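Local coordinates for LAE5 (Uncultured bacterium, PDB 5JD3), which probably hydrolyses carboxylic esters as a GDSL-like lipase/acylhydrolase, at residues T157-E162 with G196-Y201; A61-H66 with V224-F229; A93-D98 with D140-R145; L179-A184 with C189-V194. All coordinates share one frame; numbering follows the deposited sequence.

In the fold
The four contacts join elements packed around a parallel sheet. Interaction 3 pairs helices 88-100 and 132-146 on one face; interaction 4 sets helix 168-187 on that same face against edge strand 190-192. Interaction 2, on the other face, joins helix 59-70 to helix 219-232, and interaction 1 brings the loop after strand 152-156 onto helix 194-201. Interactions 1 and 2 have centres about 15 Å apart and touch through I225; the centres of 1 and 3 are about 26 Å apart, on opposite sides of the chain's centre. Along the chain, 2 encloses the rest: 3 closes first, then 1 opens and spans 4. The last helix thus returns to pack beside helix 59-70, on one side of an alpha-beta-alpha sandwich.

Interaction 1 of 4, residues T157-E162 with G196-Y201; sequences TPYFIE and GAFDRY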
# COMPACT_ATOMS: atom_id res chain seq x y z
N THR A 157 -5.97 -0.24 0.61
CA THR A 157 -6.62 -1.40 0.01
C THR A 157 -5.89 -1.88 -1.24
O THR A 157 -5.33 -1.08 -1.99
CB THR A 157 -8.10 -1.09 -0.35
OG1 THR A 157 -8.74 -2.28 -0.82
CG2 THR A 157 -8.18 -0.02 -1.43
N PRO A 158 -5.86 -3.20 -1.45
CA PRO A 158 -5.35 -3.72 -2.72
C PRO A 158 -6.30 -3.32 -3.84
O PRO A 158 -7.47 -3.06 -3.58
CB PRO A 158 -5.34 -5.24 -2.51
CG PRO A 158 -6.38 -5.47 -1.46
CD PRO A 158 -6.30 -4.28 -0.55
N TYR A 159 -5.81 -3.27 -5.07
CA TYR A 159 -6.65 -2.83 -6.17
C TYR A 159 -6.47 -3.68 -7.42
O TYR A 159 -5.50 -4.43 -7.54
CB TYR A 159 -6.36 -1.36 -6.51
CG TYR A 159 -4.99 -1.13 -7.11
CD1 TYR A 159 -4.78 -1.20 -8.48
CD2 TYR A 159 -3.90 -0.85 -6.30
CE1 TYR A 159 -3.53 -1.00 -9.02
CE2 TYR A 159 -2.65 -0.64 -6.84
CZ TYR A 159 -2.47 -0.72 -8.19
OH TYR A 159 -1.22 -0.51 -8.73
N PHE A 160 -7.42 -3.55 -8.33
CA PHE A 160 -7.32 -4.12 -9.66
C PHE A 160 -7.84 -3.07 -10.63
O PHE A 160 -9.00 -2.66 -10.53
CB PHE A 160 -8.11 -5.42 -9.76
CG PHE A 160 -7.85 -6.20 -11.02
CD1 PHE A 160 -6.56 -6.30 -11.54
CD2 PHE A 160 -8.88 -6.84 -11.69
CE1 PHE A 160 -6.32 -7.02 -12.69
CE2 PHE A 160 -8.65 -7.55 -12.85
CZ PHE A 160 -7.36 -7.65 -13.35
N ILE A 161 -6.99 -2.61 -11.54
CA ILE A 161 -7.40 -1.56 -12.47
C ILE A 161 -8.32 -2.15 -13.53
O ILE A 161 -7.95 -2.32 -14.69
CB ILE A 161 -6.18 -0.89 -13.13
CG1 ILE A 161 -5.16 -0.50 -12.06
CG2 ILE A 161 -6.60 0.35 -13.90
CD1 ILE A 161 -3.93 0.20 -12.61
N GLU A 162 -9.54 -2.47 -13.10
CA GLU A 162 -10.55 -3.07 -13.97
C GLU A 162 -11.94 -2.65 -13.51
O GLU A 162 -12.38 -3.02 -12.42
CB GLU A 162 -10.42 -4.59 -13.96
CG GLU A 162 -11.48 -5.31 -14.77
CD GLU A 162 -11.50 -4.87 -16.23
OE1 GLU A 162 -10.42 -4.91 -16.87
OE2 GLU A 162 -12.58 -4.50 -16.73
N GLY A 196 -11.19 2.69 -4.99
CA GLY A 196 -12.18 3.70 -5.30
C GLY A 196 -11.58 4.85 -6.07
O GLY A 196 -12.21 5.41 -6.96
N ALA A 197 -10.34 5.20 -5.73
CA ALA A 197 -9.62 6.27 -6.42
C ALA A 197 -9.42 5.91 -7.89
O ALA A 197 -9.59 6.75 -8.77
CB ALA A 197 -8.28 6.54 -5.75
N PHE A 198 -9.05 4.66 -8.14
CA PHE A 198 -8.90 4.18 -9.51
C PHE A 198 -10.24 4.14 -10.23
O PHE A 198 -10.33 4.46 -11.41
CB PHE A 198 -8.24 2.80 -9.54
CG PHE A 198 -6.74 2.84 -9.49
CD1 PHE A 198 -6.02 3.44 -10.51
CD2 PHE A 198 -6.05 2.26 -8.43
CE1 PHE A 198 -4.63 3.47 -10.47
CE2 PHE A 198 -4.67 2.29 -8.39
CZ PHE A 198 -3.96 2.90 -9.41
N ASP A 199 -11.29 3.76 -9.50
CA ASP A 199 -12.64 3.70 -10.07
C ASP A 199 -13.11 5.07 -10.55
O ASP A 199 -13.84 5.16 -11.54
CB ASP A 199 -13.63 3.14 -9.04
CG ASP A 199 -13.43 1.66 -8.79
OD1 ASP A 199 -12.62 1.03 -9.50
OD2 ASP A 199 -14.11 1.11 -7.89
N ARG A 200 -12.70 6.12 -9.85
CA ARG A 200 -13.03 7.48 -10.26
C ARG A 200 -12.26 7.87 -11.51
O ARG A 200 -12.81 8.49 -12.42
CB ARG A 200 -12.75 8.46 -9.12
CG ARG A 200 -13.93 8.69 -8.19
CD ARG A 200 -13.51 9.45 -6.94
NE ARG A 200 -13.01 8.56 -5.91
CZ ARG A 200 -12.02 8.86 -5.08
NH1 ARG A 200 -11.63 7.98 -4.16
NH2 ARG A 200 -11.40 10.03 -5.17
N TYR A 201 -10.98 7.50 -11.54
CA TYR A 201 -10.13 7.77 -12.70
C TYR A 201 -10.66 7.06 -13.94
O TYR A 201 -10.68 7.63 -15.03
CB TYR A 201 -8.69 7.34 -12.42
CG TYR A 201 -7.70 7.75 -13.48
CD1 TYR A 201 -6.94 8.91 -13.33
CD2 TYR A 201 -7.51 6.99 -14.62
CE1 TYR A 201 -6.03 9.30 -14.30
CE2 TYR A 201 -6.60 7.37 -15.59
CZ TYR A 201 -5.86 8.52 -15.43
OH TYR A 201 -4.95 8.90 -16.39
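I161 and F198 mark where the two backbones come nearest, CA to CA 6.6 Å, with an irregular loop on one side and a helix on the other. The loop leads away from strand 152-156 in largely extended form as far as I161, the centre of an inverse gamma turn in which E162 N bonds back to F160 O over 2.6 Å. Opposite it, the helix keeps its own bonds, R200 N to G196 O and Y201 N to A197 O, and the two segments meet through three side chains, by apolar contact.

F198 does most of the joining. One corner of its ring, CE2, stands over the middle of the Y159 ring and comes within 3.5 Å of Y159 CD1. The two ring planes are inclined at 35° with centroids 4.5 Å apart, a tilted pairing that belongs to no standard stacking class. Y159 CG lies between its backbone N and carbonyl carbon (chi1 68°), which lays the ring against the phenylalanine, and the hydroxyl is held by I215 O. I161 supplies a CH-pi contact to F198: its CG1 is 4.3 Å from the ring centroid and 8° off the normal. Farther along the same side chain, I161 CD1 reaches F198 CE1 at 4.0 Å.

Y159 also lies near, though not against, S36, D213 and H216, whose geometry is consistent with the catalytic triad of such an esterase. Helix 219-232 borders the cluster, with I225 touching both Y159 and F198. P158 and F160 pack on helix 168-187, and T157 pairs by backbone with V192 at the end of strand 190-192.

Interaction 2 of 4, residues A61-H66 with V224-F229; sequences ALLNAH and VIANAF
L63 is the bump of this contact, and the hollow that takes it lies between A226 and F229, one turn apart on the partner helix. Its two methyl branches divide the work. CD2 goes down into the notch, 3.9 Å from A226 CB, 3.5 Å from A226 O and 3.6 Å from F229 CD2. CD1 instead lies over the face of the phenyl ring, toward its rim, as a CH-pi contact 3.9 Å from the F229 ring centroid. F229 has CG anti to the backbone N (chi1 -178°), a setting that stands the ring up as one wall of the notch, and the two side chains meet at about a right angle. The floor is low because A226 ends at a methyl; L62 closes in beside it, its CB 4.0 Å from A226 CB.

The helix axes approach to 9.3 Å and cross at -54°, close to the -50° common in ridges-into-grooves packing. Swapping L63 for an alanine would probably leave a gap between A226 and F229 and let the phenyl ring turn more easily.

Around this joint, L63 and H66 also rest on L230, the residue after F229, while Y59 covers A226 from the start of helix 59-70. V224 and I225 face helix 194-201, and A228 lies against V192 of the edge strand, so helix 219-232 is wedged between sheet and helices.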
# COMPACT_ATOMS: atom_id res chain seq x y z
N ALA A 61 7.59 7.40 -3.63
CA ALA A 61 8.47 8.49 -4.04
C ALA A 61 7.66 9.76 -4.31
O ALA A 61 8.14 10.87 -4.09
CB ALA A 61 9.28 8.10 -5.26
N LEU A 62 6.44 9.58 -4.80
CA LEU A 62 5.54 10.69 -5.06
C LEU A 62 5.09 11.34 -3.76
O LEU A 62 5.04 12.57 -3.65
CB LEU A 62 4.33 10.23 -5.87
CG LEU A 62 4.63 9.88 -7.33
CD1 LEU A 62 3.37 9.43 -8.04
CD2 LEU A 62 5.26 11.06 -8.04
N LEU A 63 4.78 10.51 -2.77
CA LEU A 63 4.40 11.00 -1.45
C LEU A 63 5.54 11.79 -0.82
O LEU A 63 5.33 12.88 -0.29
CB LEU A 63 4.02 9.83 -0.53
CG LEU A 63 2.70 9.11 -0.82
CD1 LEU A 63 2.53 7.93 0.12
CD2 LEU A 63 1.54 10.07 -0.69
N ASN A 64 6.75 11.24 -0.91
CA ASN A 64 7.93 11.88 -0.35
C ASN A 64 8.20 13.24 -0.98
O ASN A 64 8.51 14.21 -0.29
CB ASN A 64 9.15 10.97 -0.50
CG ASN A 64 10.36 11.48 0.26
OD1 ASN A 64 10.44 11.33 1.48
ND2 ASN A 64 11.30 12.08 -0.46
N ALA A 65 8.06 13.31 -2.30
CA ALA A 65 8.27 14.56 -3.03
C ALA A 65 7.19 15.58 -2.69
O ALA A 65 7.48 16.75 -2.45
CB ALA A 65 8.30 14.30 -4.53
N HIS A 66 5.94 15.12 -2.66
CA HIS A 66 4.79 15.96 -2.36
C HIS A 66 4.89 16.59 -0.98
O HIS A 66 4.69 17.79 -0.81
CB HIS A 66 3.50 15.14 -2.48
CG HIS A 66 2.25 15.90 -2.14
ND1 HIS A 66 1.35 16.31 -3.09
CD2 HIS A 66 1.76 16.31 -0.94
CE1 HIS A 66 0.35 16.94 -2.50
NE2 HIS A 66 0.57 16.95 -1.20
N VAL A 224 -2.38 8.61 -8.68
CA VAL A 224 -3.73 8.29 -8.21
C VAL A 224 -3.65 7.65 -6.83
O VAL A 224 -4.40 8.01 -5.92
CB VAL A 224 -4.46 7.35 -9.18
CG1 VAL A 224 -5.71 6.76 -8.53
CG2 VAL A 224 -4.81 8.08 -10.47
N ILE A 225 -2.73 6.71 -6.68
CA ILE A 225 -2.51 6.04 -5.40
C ILE A 225 -2.04 7.03 -4.34
O ILE A 225 -2.55 7.04 -3.22
CB ILE A 225 -1.46 4.91 -5.53
CG1 ILE A 225 -1.94 3.86 -6.52
CG2 ILE A 225 -1.19 4.28 -4.17
CD1 ILE A 225 -0.94 2.74 -6.75
N ALA A 226 -1.08 7.87 -4.71
CA ALA A 226 -0.51 8.85 -3.80
C ALA A 226 -1.55 9.87 -3.34
O ALA A 226 -1.59 10.23 -2.16
CB ALA A 226 0.67 9.55 -4.45
N ASN A 227 -2.38 10.32 -4.26
CA ASN A 227 -3.39 11.33 -3.95
C ASN A 227 -4.50 10.80 -3.06
O ASN A 227 -5.10 11.55 -2.28
CB ASN A 227 -3.98 11.91 -5.24
CG ASN A 227 -3.03 12.85 -5.95
OD1 ASN A 227 -1.89 13.04 -5.52
ND2 ASN A 227 -3.49 13.45 -7.04
N ALA A 228 -4.79 9.51 -3.17
CA ALA A 228 -5.76 8.87 -2.29
C ALA A 228 -5.23 8.85 -0.86
O ALA A 228 -5.97 9.10 0.09
CB ALA A 228 -6.07 7.46 -2.77
N PHE A 229 -3.94 8.56 -0.73
CA PHE A 229 -3.26 8.54 0.56
C PHE A 229 -3.26 9.93 1.19
O PHE A 229 -3.60 10.09 2.36
CB PHE A 229 -1.83 8.03 0.38
CG PHE A 229 -1.05 7.93 1.67
CD1 PHE A 229 -0.98 6.72 2.35
CD2 PHE A 229 -0.37 9.02 2.17
CE1 PHE A 229 -0.26 6.62 3.53
CE2 PHE A 229 0.35 8.92 3.35
CZ PHE A 229 0.41 7.72 4.02

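Interaction 3 of 4, residues A93-D98 with D140-R145; sequences ARWQND and DELVAR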
# COMPACT_ATOMS: atom_id res chain seq x y z
N ALA A 93 6.70 -12.55 7.78
CA ALA A 93 7.99 -13.21 8.00
C ALA A 93 9.12 -12.21 8.25
O ALA A 93 10.10 -12.53 8.90
CB ALA A 93 8.33 -14.10 6.81
N ARG A 94 8.97 -11.00 7.73
CA ARG A 94 10.01 -9.99 7.84
C ARG A 94 9.56 -8.77 8.62
O ARG A 94 10.26 -7.75 8.66
CB ARG A 94 10.49 -9.56 6.45
CG ARG A 94 9.44 -8.85 5.61
CD ARG A 94 9.96 -8.56 4.21
NE ARG A 94 8.99 -7.86 3.38
CZ ARG A 94 8.88 -6.54 3.30
NH1 ARG A 94 9.68 -5.76 4.01
NH2 ARG A 94 7.96 -6.00 2.51
N TRP A 95 8.40 -8.87 9.26
CA TRP A 95 7.80 -7.74 9.97
C TRP A 95 8.70 -7.25 11.11
O TRP A 95 8.80 -6.04 11.34
CB TRP A 95 6.43 -8.13 10.53
CG TRP A 95 5.60 -6.96 10.95
CD1 TRP A 95 5.50 -6.43 12.20
CD2 TRP A 95 4.74 -6.17 10.11
NE1 TRP A 95 4.63 -5.36 12.19
CE2 TRP A 95 4.16 -5.18 10.92
CE3 TRP A 95 4.42 -6.21 8.75
CZ2 TRP A 95 3.26 -4.24 10.42
CZ3 TRP A 95 3.53 -5.27 8.25
CH2 TRP A 95 2.96 -4.30 9.09
N GLN A 96 9.34 -8.18 11.81
CA GLN A 96 10.19 -7.83 12.95
C GLN A 96 11.36 -6.93 12.54
O GLN A 96 11.64 -5.93 13.20
CB GLN A 96 10.71 -9.10 13.62
CG GLN A 96 11.77 -8.83 14.69
CD GLN A 96 11.30 -7.85 15.75
OE1 GLN A 96 10.15 -7.91 16.20
NE2 GLN A 96 12.19 -6.95 16.15
N ASN A 97 12.03 -7.29 11.46
CA ASN A 97 13.21 -6.55 11.02
C ASN A 97 12.88 -5.33 10.17
O ASN A 97 13.60 -4.33 10.21
CB ASN A 97 14.16 -7.47 10.24
CG ASN A 97 14.74 -8.57 11.11
OD1 ASN A 97 14.68 -8.51 12.34
ND2 ASN A 97 15.32 -9.58 10.47
N ASP A 98 11.80 -5.40 9.40
CA ASP A 98 11.49 -4.35 8.44
C ASP A 98 10.46 -3.34 8.94
O ASP A 98 10.26 -2.30 8.31
CB ASP A 98 11.01 -4.97 7.13
CG ASP A 98 12.12 -5.68 6.38
OD1 ASP A 98 13.27 -5.66 6.86
OD2 ASP A 98 11.84 -6.25 5.30
N ASP A 140 -4.89 -9.03 10.26
CA ASP A 140 -5.40 -8.60 11.56
C ASP A 140 -4.34 -8.76 12.64
O ASP A 140 -4.24 -7.94 13.55
CB ASP A 140 -6.66 -9.40 11.92
CG ASP A 140 -7.13 -9.13 13.33
OD1 ASP A 140 -7.93 -8.19 13.53
OD2 ASP A 140 -6.71 -9.87 14.25
N GLU A 141 -3.57 -9.83 12.57
CA GLU A 141 -2.50 -10.08 13.53
C GLU A 141 -1.34 -9.10 13.43
O GLU A 141 -0.83 -8.66 14.42
CB GLU A 141 -2.06 -11.53 13.53
CG GLU A 141 -0.69 -11.86 14.12
CD GLU A 141 -0.53 -11.70 15.66
OE1 GLU A 141 -1.52 -11.53 16.42
OE2 GLU A 141 0.62 -11.74 16.14
N LEU A 142 -0.95 -8.76 12.22
CA LEU A 142 0.10 -7.77 12.03
C LEU A 142 -0.32 -6.42 12.60
O LEU A 142 0.46 -5.74 13.27
CB LEU A 142 0.46 -7.63 10.55
CG LEU A 142 1.10 -8.83 9.87
CD1 LEU A 142 1.37 -8.53 8.40
CD2 LEU A 142 2.38 -9.24 10.58
N VAL A 143 -1.56 -6.04 12.33
CA VAL A 143 -2.11 -4.78 12.81
C VAL A 143 -2.24 -4.78 14.33
O VAL A 143 -1.89 -3.80 14.99
CB VAL A 143 -3.48 -4.49 12.18
CG1 VAL A 143 -4.20 -3.38 12.93
CG2 VAL A 143 -3.32 -4.14 10.70
N ALA A 144 -2.72 -5.89 14.88
CA ALA A 144 -2.91 -6.02 16.33
C ALA A 144 -1.60 -5.84 17.09
O ALA A 144 -1.59 -5.31 18.20
CB ALA A 144 -3.53 -7.37 16.66
N ARG A 145 -0.50 -6.29 16.50
CA ARG A 145 0.81 -6.17 17.14
C ARG A 145 1.44 -4.79 16.92
O ARG A 145 2.31 -4.38 17.67
CB ARG A 145 1.77 -7.25 16.62
CG ARG A 145 1.45 -8.66 17.09
CD ARG A 145 2.73 -9.39 17.48
NE ARG A 145 3.76 -9.28 16.45
CZ ARG A 145 4.03 -10.23 15.55
NH1 ARG A 145 3.34 -11.36 15.55
NH2 ARG A 145 4.99 -10.04 14.65
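W95 and L142 bury the most surface here, the indole of one helix lying against the branched end of the other's leucine. Their CA atoms are 8.0 Å apart, the nearest approach of the two backbones, and the space between is filled by side chains. L142 divides its methyls along the ring system. CD2 sits over one face of the indole on the pyrrole side, a CH-pi contact 4.2 Å from the centroid of the five-membered ring. CD1 takes the benzo end, 3.8 Å from W95 CE3. W95 carries CG anti to its backbone N (chi1 -164°), and the indole is thereby swung across toward helix 132-146.

R145 is the third partner, out at the exposed border. Its NH2 comes to 4.4 Å from W95 CD1, approaching the indole obliquely, a loose contact. What positions the guanidinium is a salt bridge one turn back on its own helix, R145 NH1 to E141 OE2 at 2.8 Å. The carboxylate oxygen offers its anti lone pair, the one turned away from the other oxygen, and lies tilted 27° from the guanidinium plane.

The indole itself has other neighbours: F100 meets it edge-to-face, and NE1 makes a weak hydrogen bond to T146 OG1. Beneath the two helices lies the sheet. W95 rests on I33 of strand 29-34 and M153 of strand 152-156, and V143 packs on M153 and L155 while reaching across to V183 of helix 168-187.

Interaction 4 of 4, residues L179-A184 with C189-V194; sequences LMRRVA and CLLVDV
R181 reaches along the edge of helix 168-187 over L191 to D193, and its side chain can be followed atom by atom. CB starts the run 4.1 Å from L191 CD1. CG comes closer, 3.6 Å from the same methyl, with the chain extended from there to NE. At the guanidinium the other leucine branch takes over: L191 CD2 lies over one face and is 3.5 Å from R181 NH2. The tip ends in a salt bridge, R181 NH1 to D193 OD2 at 3.1 Å, the two flat groups turned 66° apart. That same carboxylate oxygen accepts a hydrogen bond from the backbone N of G196, making D193 the N-cap of helix 194-201.

The segments are the second half of a beta-alpha-beta unit, strand 152-156, helix 168-187, strand 190-192, and helix and strand run nearly antiparallel, at 158°, with axes 8.4 Å apart. Where the end of the helix leads into the strand, C189 N bonds to A184 O over 2.7 Å, while A184 CB packs 3.8 Å from C189 CB and also touches L191 CD1. A glycine in place of L191 would probably open a gap beside A184 and leave the R181 guanidinium without its apolar support, freer to swing away from D193. L190 and V192 point to the other side of the strand, where V192 meets A232 of helix 219-232 and I154 of strand 152-156.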
# COMPACT_ATOMS: atom_id res chain seq x y z
N LEU A 179 -12.18 -7.04 3.34
CA LEU A 179 -11.58 -7.75 4.44
C LEU A 179 -10.58 -6.87 5.15
O LEU A 179 -10.45 -6.90 6.31
CB LEU A 179 -10.89 -8.97 3.93
CG LEU A 179 -11.23 -10.36 4.44
CD1 LEU A 179 -12.68 -10.45 4.85
CD2 LEU A 179 -10.92 -11.36 3.35
N MET A 180 -9.88 -6.09 4.40
CA MET A 180 -8.93 -5.13 4.97
C MET A 180 -9.69 -4.00 5.66
O MET A 180 -9.19 -3.40 6.61
CB MET A 180 -8.01 -4.56 3.88
CG MET A 180 -6.89 -3.70 4.44
SD MET A 180 -5.93 -2.86 3.17
CE MET A 180 -4.26 -3.29 3.65
N ARG A 181 -10.90 -3.72 5.17
CA ARG A 181 -11.73 -2.68 5.75
C ARG A 181 -12.19 -3.04 7.16
O ARG A 181 -12.16 -2.20 8.06
CB ARG A 181 -12.96 -2.41 4.87
CG ARG A 181 -12.67 -1.60 3.61
CD ARG A 181 -13.97 -1.29 2.87
NE ARG A 181 -13.73 -0.77 1.52
CZ ARG A 181 -13.72 0.52 1.21
NH1 ARG A 181 -13.50 0.89 -0.05
NH2 ARG A 181 -13.93 1.43 2.14
N ARG A 182 -12.62 -4.28 7.35
CA ARG A 182 -13.13 -4.72 8.64
C ARG A 182 -12.01 -4.92 9.65
O ARG A 182 -12.25 -5.03 10.85
CB ARG A 182 -13.96 -6.00 8.50
CG ARG A 182 -13.18 -7.22 8.05
CD ARG A 182 -14.08 -8.43 7.95
NE ARG A 182 -14.69 -8.76 9.24
CZ ARG A 182 -15.63 -9.69 9.40
NH1 ARG A 182 -16.07 -10.39 8.36
NH2 ARG A 182 -16.12 -9.93 10.61
N VAL A 183 -10.77 -4.98 9.16
CA VAL A 183 -9.61 -5.04 10.04
C VAL A 183 -9.25 -3.63 10.51
O VAL A 183 -8.93 -3.41 11.68
CB VAL A 183 -8.39 -5.69 9.34
CG1 VAL A 183 -7.15 -5.55 10.21
CG2 VAL A 183 -8.67 -7.15 9.04
N ALA A 184 -9.32 -2.68 9.58
CA ALA A 184 -9.05 -1.28 9.89
C ALA A 184 -10.06 -0.74 10.91
O ALA A 184 -9.68 -0.07 11.87
CB ALA A 184 -9.07 -0.44 8.63
N CYS A 189 -7.78 1.72 12.50
CA CYS A 189 -6.80 2.12 11.50
C CYS A 189 -7.42 3.05 10.47
O CYS A 189 -8.62 3.01 10.22
CB CYS A 189 -6.20 0.90 10.80
SG CYS A 189 -5.51 -0.32 11.91
N LEU A 190 -6.59 3.90 9.87
CA LEU A 190 -7.02 4.74 8.76
C LEU A 190 -7.01 3.91 7.48
O LEU A 190 -6.01 3.25 7.18
CB LEU A 190 -6.12 5.96 8.62
CG LEU A 190 -6.42 6.92 7.46
CD1 LEU A 190 -7.85 7.42 7.53
CD2 LEU A 190 -5.44 8.07 7.46
N LEU A 191 -8.11 3.92 6.75
CA LEU A 191 -8.18 3.16 5.51
C LEU A 191 -8.18 4.06 4.28
O LEU A 191 -9.04 4.94 4.14
CB LEU A 191 -9.41 2.26 5.48
CG LEU A 191 -9.47 1.40 4.22
CD1 LEU A 191 -9.59 -0.07 4.59
CD2 LEU A 191 -10.61 1.81 3.30
N VAL A 192 -7.22 3.84 3.40
CA VAL A 192 -7.16 4.55 2.13
C VAL A 192 -7.81 3.72 1.03
O VAL A 192 -7.36 2.62 0.73
CB VAL A 192 -5.71 4.89 1.73
CG1 VAL A 192 -5.68 5.56 0.38
CG2 VAL A 192 -5.07 5.77 2.79
N ASP A 193 -8.88 4.25 0.45
CA ASP A 193 -9.59 3.56 -0.62
C ASP A 193 -8.92 3.81 -1.97
O ASP A 193 -9.36 4.66 -2.74
CB ASP A 193 -11.05 3.99 -0.66
CG ASP A 193 -11.86 3.22 -1.68
OD1 ASP A 193 -12.90 3.74 -2.13
OD2 ASP A 193 -11.46 2.09 -2.03
N VAL A 194 -7.84 3.08 -2.23
CA VAL A 194 -7.11 3.20 -3.48
C VAL A 194 -7.94 2.70 -4.66
O VAL A 194 -7.94 3.30 -5.73
CB VAL A 194 -5.78 2.41 -3.42
CG1 VAL A 194 -5.00 2.59 -4.72
CG2 VAL A 194 -4.95 2.85 -2.23